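Local structure of 5-carboxymethyl-2-hydroxymuconate semialdehyde dehydrogenase (Thermus thermophilus, 2D4E) at the interface of chains A and B. The protein catalyses the NAD-dependent oxidation of 5-carboxymethyl-2-hydroxymuconate semialdehyde to its carboxylic acid, as a member of the aldehyde dehydrogenase family. Residues are numbered along the deposited sequence; one frame, centred on the assembly and turned at random. Chains: chain A/B, 5-carboxymethyl-2-hydroxymuconate semialdehyde dehydrogenase.

Contact 1: the interface of chains A and B. Residues chain A 509-511; chain B 288, 291-292, 295, 466.
A:Val510 and A:Pro511 lie in an extended stretch of backbone that runs past B:Phe295, B:Asp291 and B:Arg288 on one helix and B:His466 on a neighbouring loop. A:Val510 is wedged between the helix and the histidine. CG1, anti to the backbone N (chi1 -177°), rests 3.7 Å from the CB of B:Asp291, and CG2 lies 4.0 Å from the aliphatic CG of B:Arg288, so both methyls touch helix side chains. The imidazole ND1 of B:His466 lies near both of them.

A:Pro511 presents its CG squarely over the middle of the B:Phe295 ring, 3.4 Å from the ring centroid, in a CH-pi contact. The chi1 of B:Phe295, -178°, swings CG away from the backbone N and turns the ring toward the proline. A leucine here would probably deprive A:Pro511 CG of its flat aromatic floor and leave the tail freer to shift. At its CD corner the same proline meets B:His466, roughly at right angles to the phenylalanine contact, with NE2 3.6 Å from A:Pro511 CD; the histidine CE1 comes within 3.3 Å of the A:His509 carbonyl O. A water joins the backbones, 2.8 Å from both A:Pro511 O and B:Asp291 O.

In the fold, the chain A segment belongs to the C-terminal tail beyond strand 496-504. It is laid along helix 286-298 of chain B, beside the loop that follows strand 460-463.

Contact 2: the interface of chains A and B. Residues chain A 511, 513; chain B 119-120, 295, 298-299, 343.
In this two-fold symmetric interface between copies of one protein, which is likely to hold two subunits of the deposited tetramer together, A:Phe513 at the chain A tail packs against B:Phe295, B:Glu343 and B:Arg119. The two phenyl rings meet edge to face, their planes 85° apart and centroids 5.1 Å apart: B:Phe295 directs its CD2-CE2 edge at one face of A:Phe513, toward the rim. From the opposite face comes B:Glu343, with CB 3.9 Å from the A:Phe513 ring centroid in a CH-pi contact, so the ring is held from both sides.

The rim is engaged as well. CE2 of A:Phe513 reaches the backbone O of B:Glu343 at 3.2 Å, while CE1 sits over the centre of the B:Arg119 guanidinium, 3.8 Å from CZ. That guanidinium is tilted 64° from the phenyl plane, so the ring meets it rim first instead of stacking flat. A bend at chi3 (56°) brings the arginine head back toward the ring. Its NH1 forms a long salt bridge of 3.7 Å to B:Glu343 OE1, which links two of the groups around the phenylalanine.

Behind B:Phe295, B:Ser299 covers the face away from A:Pro511 with its CB, and its hydroxyl OG donates a 2.6 Å hydrogen bond to the B:Phe295 carbonyl O. The site thus probably fastens the tail end of each subunit to its partner and steadies the association.

Contact 1: the interface of chains A and B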
loop_
_atom_site.group_PDB
_atom_site.type_symbol
_atom_site.label_atom_id
_atom_site.label_comp_id
_atom_site.label_asym_id
_atom_site.label_seq_id
_atom_site.Cartn_x
_atom_site.Cartn_y
_atom_site.Cartn_z
ATOM N N HIS A 509 -7.109 7.779 -29.239
ATOM C CA HIS A 509 -6.397 8.032 -30.475
ATOM C C HIS A 509 -5.775 6.704 -30.897
ATOM O O HIS A 509 -5.041 6.082 -30.122
ATOM C CB HIS A 509 -5.283 9.057 -30.260
ATOM C CG HIS A 509 -4.236 9.045 -31.332
ATOM N ND1 HIS A 509 -4.457 9.545 -32.599
ATOM C CD2 HIS A 509 -2.971 8.560 -31.337
ATOM C CE1 HIS A 509 -3.375 9.369 -33.336
ATOM N NE2 HIS A 509 -2.459 8.773 -32.593
ATOM N N VAL A 510 -6.090 6.260 -32.109
ATOM C CA VAL A 510 -5.520 5.029 -32.638
ATOM C C VAL A 510 -4.819 5.418 -33.934
ATOM O O VAL A 510 -5.463 5.878 -34.874
ATOM C CB VAL A 510 -6.603 3.977 -32.954
ATOM C CG1 VAL A 510 -5.946 2.689 -33.431
ATOM C CG2 VAL A 510 -7.457 3.714 -31.719
ATOM N N PRO A 511 -3.487 5.268 -33.990
ATOM C CA PRO A 511 -2.758 5.625 -35.213
ATOM C C PRO A 511 -3.278 4.874 -36.439
ATOM O O PRO A 511 -3.616 3.691 -36.359
ATOM C CB PRO A 511 -1.311 5.277 -34.871
ATOM C CG PRO A 511 -1.447 4.222 -33.805
ATOM C CD PRO A 511 -2.577 4.730 -32.968
ATOM N N ARG B 288 -12.851 1.042 -34.947
ATOM C CA ARG B 288 -11.725 1.217 -34.031
ATOM C C ARG B 288 -10.901 -0.067 -33.999
ATOM O O ARG B 288 -9.668 -0.037 -34.056
ATOM C CB ARG B 288 -12.213 1.552 -32.615
ATOM C CG ARG B 288 -11.084 1.975 -31.675
ATOM C CD ARG B 288 -11.487 1.893 -30.207
ATOM N NE ARG B 288 -12.631 2.741 -29.881
ATOM C CZ ARG B 288 -13.193 2.791 -28.675
ATOM N NH1 ARG B 288 -12.703 2.052 -27.687
ATOM N NH2 ARG B 288 -14.238 3.583 -28.451
ATOM N N ASP B 291 -8.622 -0.409 -37.052
ATOM C CA ASP B 291 -7.454 0.449 -36.934
ATOM C C ASP B 291 -6.450 -0.155 -35.956
ATOM O O ASP B 291 -5.255 -0.241 -36.244
ATOM C CB ASP B 291 -7.865 1.837 -36.426
ATOM C CG ASP B 291 -8.493 2.704 -37.507
ATOM O OD1 ASP B 291 -9.147 3.706 -37.152
ATOM O OD2 ASP B 291 -8.322 2.399 -38.704
ATOM N N ALA B 292 -6.961 -0.573 -34.802
ATOM C CA ALA B 292 -6.148 -1.144 -33.733
ATOM C C ALA B 292 -5.404 -2.417 -34.116
ATOM O O ALA B 292 -4.209 -2.552 -33.841
ATOM C CB ALA B 292 -7.026 -1.408 -32.506
ATOM N N PHE B 295 -2.630 -1.726 -36.798
ATOM C CA PHE B 295 -1.446 -1.131 -36.188
ATOM C C PHE B 295 -0.680 -2.074 -35.267
ATOM O O PHE B 295 0.541 -2.167 -35.348
ATOM C CB PHE B 295 -1.818 0.134 -35.404
ATOM C CG PHE B 295 -0.633 0.838 -34.778
ATOM C CD1 PHE B 295 -0.308 0.636 -33.438
ATOM C CD2 PHE B 295 0.164 1.692 -35.535
ATOM C CE1 PHE B 295 0.793 1.278 -32.862
ATOM C CE2 PHE B 295 1.264 2.338 -34.972
ATOM C CZ PHE B 295 1.579 2.130 -33.631
ATOM N N HIS B 466 -5.282 -0.682 -28.971
ATOM C CA HIS B 466 -4.010 -1.275 -29.233
ATOM C C HIS B 466 -3.203 -1.157 -27.972
ATOM O O HIS B 466 -3.687 -0.737 -26.930
ATOM C CB HIS B 466 -3.340 -0.525 -30.399
ATOM C CG HIS B 466 -3.269 0.962 -30.133
ATOM N ND1 HIS B 466 -4.358 1.766 -30.004
ATOM C CD2 HIS B 466 -2.126 1.762 -30.021
ATOM C CE1 HIS B 466 -3.874 3.014 -29.800
ATOM N NE2 HIS B 466 -2.540 3.040 -29.808
HETATM O O HOH W 1 -4.367 1.601 -38.126
#

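Contact 2: the interface of chains A and B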
loop_
_atom_site.group_PDB
_atom_site.type_symbol
_atom_site.label_atom_id
_atom_site.label_comp_id
_atom_site.label_asym_id
_atom_site.label_seq_id
_atom_site.Cartn_x
_atom_site.Cartn_y
_atom_site.Cartn_z
ATOM N N PRO A 511 -3.487 5.268 -33.990
ATOM C CA PRO A 511 -2.758 5.625 -35.213
ATOM C C PRO A 511 -3.278 4.874 -36.439
ATOM O O PRO A 511 -3.616 3.691 -36.359
ATOM C CB PRO A 511 -1.311 5.277 -34.871
ATOM C CG PRO A 511 -1.447 4.222 -33.805
ATOM C CD PRO A 511 -2.577 4.730 -32.968
ATOM N N PHE A 513 -2.895 3.164 -40.065
ATOM C CA PHE A 513 -1.938 2.466 -40.917
ATOM C C PHE A 513 -2.678 1.887 -42.114
ATOM O O PHE A 513 -3.773 1.347 -41.972
ATOM C CB PHE A 513 -1.260 1.328 -40.146
ATOM C CG PHE A 513 0.124 1.658 -39.647
ATOM C CD1 PHE A 513 0.393 2.886 -39.044
ATOM C CD2 PHE A 513 1.152 0.724 -39.749
ATOM C CE1 PHE A 513 1.669 3.178 -38.548
ATOM C CE2 PHE A 513 2.428 1.004 -39.257
ATOM C CZ PHE A 513 2.686 2.235 -38.654
ATOM N N ARG B 119 8.136 7.264 -38.122
ATOM C CA ARG B 119 6.827 7.451 -37.492
ATOM C C ARG B 119 6.782 6.746 -36.149
ATOM O O ARG B 119 6.026 7.130 -35.253
ATOM C CB ARG B 119 5.703 6.885 -38.366
ATOM C CG ARG B 119 5.269 7.774 -39.511
ATOM C CD ARG B 119 3.935 7.290 -40.060
ATOM N NE ARG B 119 2.929 7.230 -39.003
ATOM C CZ ARG B 119 1.651 6.923 -39.194
ATOM N NH1 ARG B 119 1.202 6.647 -40.412
ATOM N NH2 ARG B 119 0.817 6.898 -38.161
ATOM N N ILE B 120 7.590 5.703 -36.025
ATOM C CA ILE B 120 7.653 4.925 -34.805
ATOM C C ILE B 120 8.837 5.347 -33.933
ATOM O O ILE B 120 8.691 5.542 -32.727
ATOM C CB ILE B 120 7.780 3.419 -35.136
ATOM C CG1 ILE B 120 6.550 2.947 -35.921
ATOM C CG2 ILE B 120 7.935 2.607 -33.861
ATOM C CD1 ILE B 120 5.243 3.001 -35.134
ATOM N N PHE B 295 -2.630 -1.726 -36.798
ATOM C CA PHE B 295 -1.446 -1.131 -36.188
ATOM C C PHE B 295 -0.680 -2.074 -35.267
ATOM O O PHE B 295 0.541 -2.167 -35.348
ATOM C CB PHE B 295 -1.818 0.134 -35.404
ATOM C CG PHE B 295 -0.633 0.838 -34.778
ATOM C CD1 PHE B 295 -0.308 0.636 -33.438
ATOM C CD2 PHE B 295 0.164 1.692 -35.535
ATOM C CE1 PHE B 295 0.793 1.278 -32.862
ATOM C CE2 PHE B 295 1.264 2.338 -34.972
ATOM C CZ PHE B 295 1.579 2.130 -33.631
ATOM N N PHE B 298 1.291 -4.685 -37.594
ATOM C CA PHE B 298 2.261 -4.165 -38.556
ATOM C C PHE B 298 3.222 -3.086 -38.068
ATOM O O PHE B 298 4.241 -2.839 -38.711
ATOM C CB PHE B 298 1.532 -3.720 -39.830
ATOM C CG PHE B 298 0.801 -4.845 -40.516
ATOM C CD1 PHE B 298 -0.560 -4.746 -40.798
ATOM C CD2 PHE B 298 1.464 -6.035 -40.809
ATOM C CE1 PHE B 298 -1.254 -5.816 -41.353
ATOM C CE2 PHE B 298 0.783 -7.122 -41.366
ATOM C CZ PHE B 298 -0.581 -7.015 -41.637
ATOM N N SER B 299 2.922 -2.447 -36.940
ATOM C CA SER B 299 3.819 -1.424 -36.390
ATOM C C SER B 299 5.109 -2.124 -35.958
ATOM O O SER B 299 5.082 -3.311 -35.643
ATOM C CB SER B 299 3.173 -0.746 -35.180
ATOM O OG SER B 299 2.860 -1.708 -34.186
ATOM N N GLU B 343 5.273 3.415 -43.292
ATOM C CA GLU B 343 4.576 2.738 -42.198
ATOM C C GLU B 343 5.258 1.429 -41.814
ATOM O O GLU B 343 5.273 1.049 -40.645
ATOM C CB GLU B 343 3.114 2.495 -42.588
ATOM C CG GLU B 343 2.316 3.792 -42.668
ATOM C CD GLU B 343 0.982 3.656 -43.378
ATOM O OE1 GLU B 343 0.238 4.655 -43.411
ATOM O OE2 GLU B 343 0.674 2.568 -43.902
#

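Contact 1 and contact 2 are consecutive stations of one C-terminal tail of chain A, the centres of their C-alpha atoms about 9 Å apart. They share A:Pro511 and B:Phe295, whose ring takes part in both: a face in contact 1, an edge in contact 2. Helix 286-298 of chain B runs under both; contact 1 adds the loop holding B:His466, and contact 2 adds helix 118-136 and the loop holding B:Glu343. The tail therefore spans separate elements of its partner, and the two-fold symmetry repeats this with the chains exchanged, a reciprocal exchange of tails likely to strengthen the pairing within the four-chain assembly.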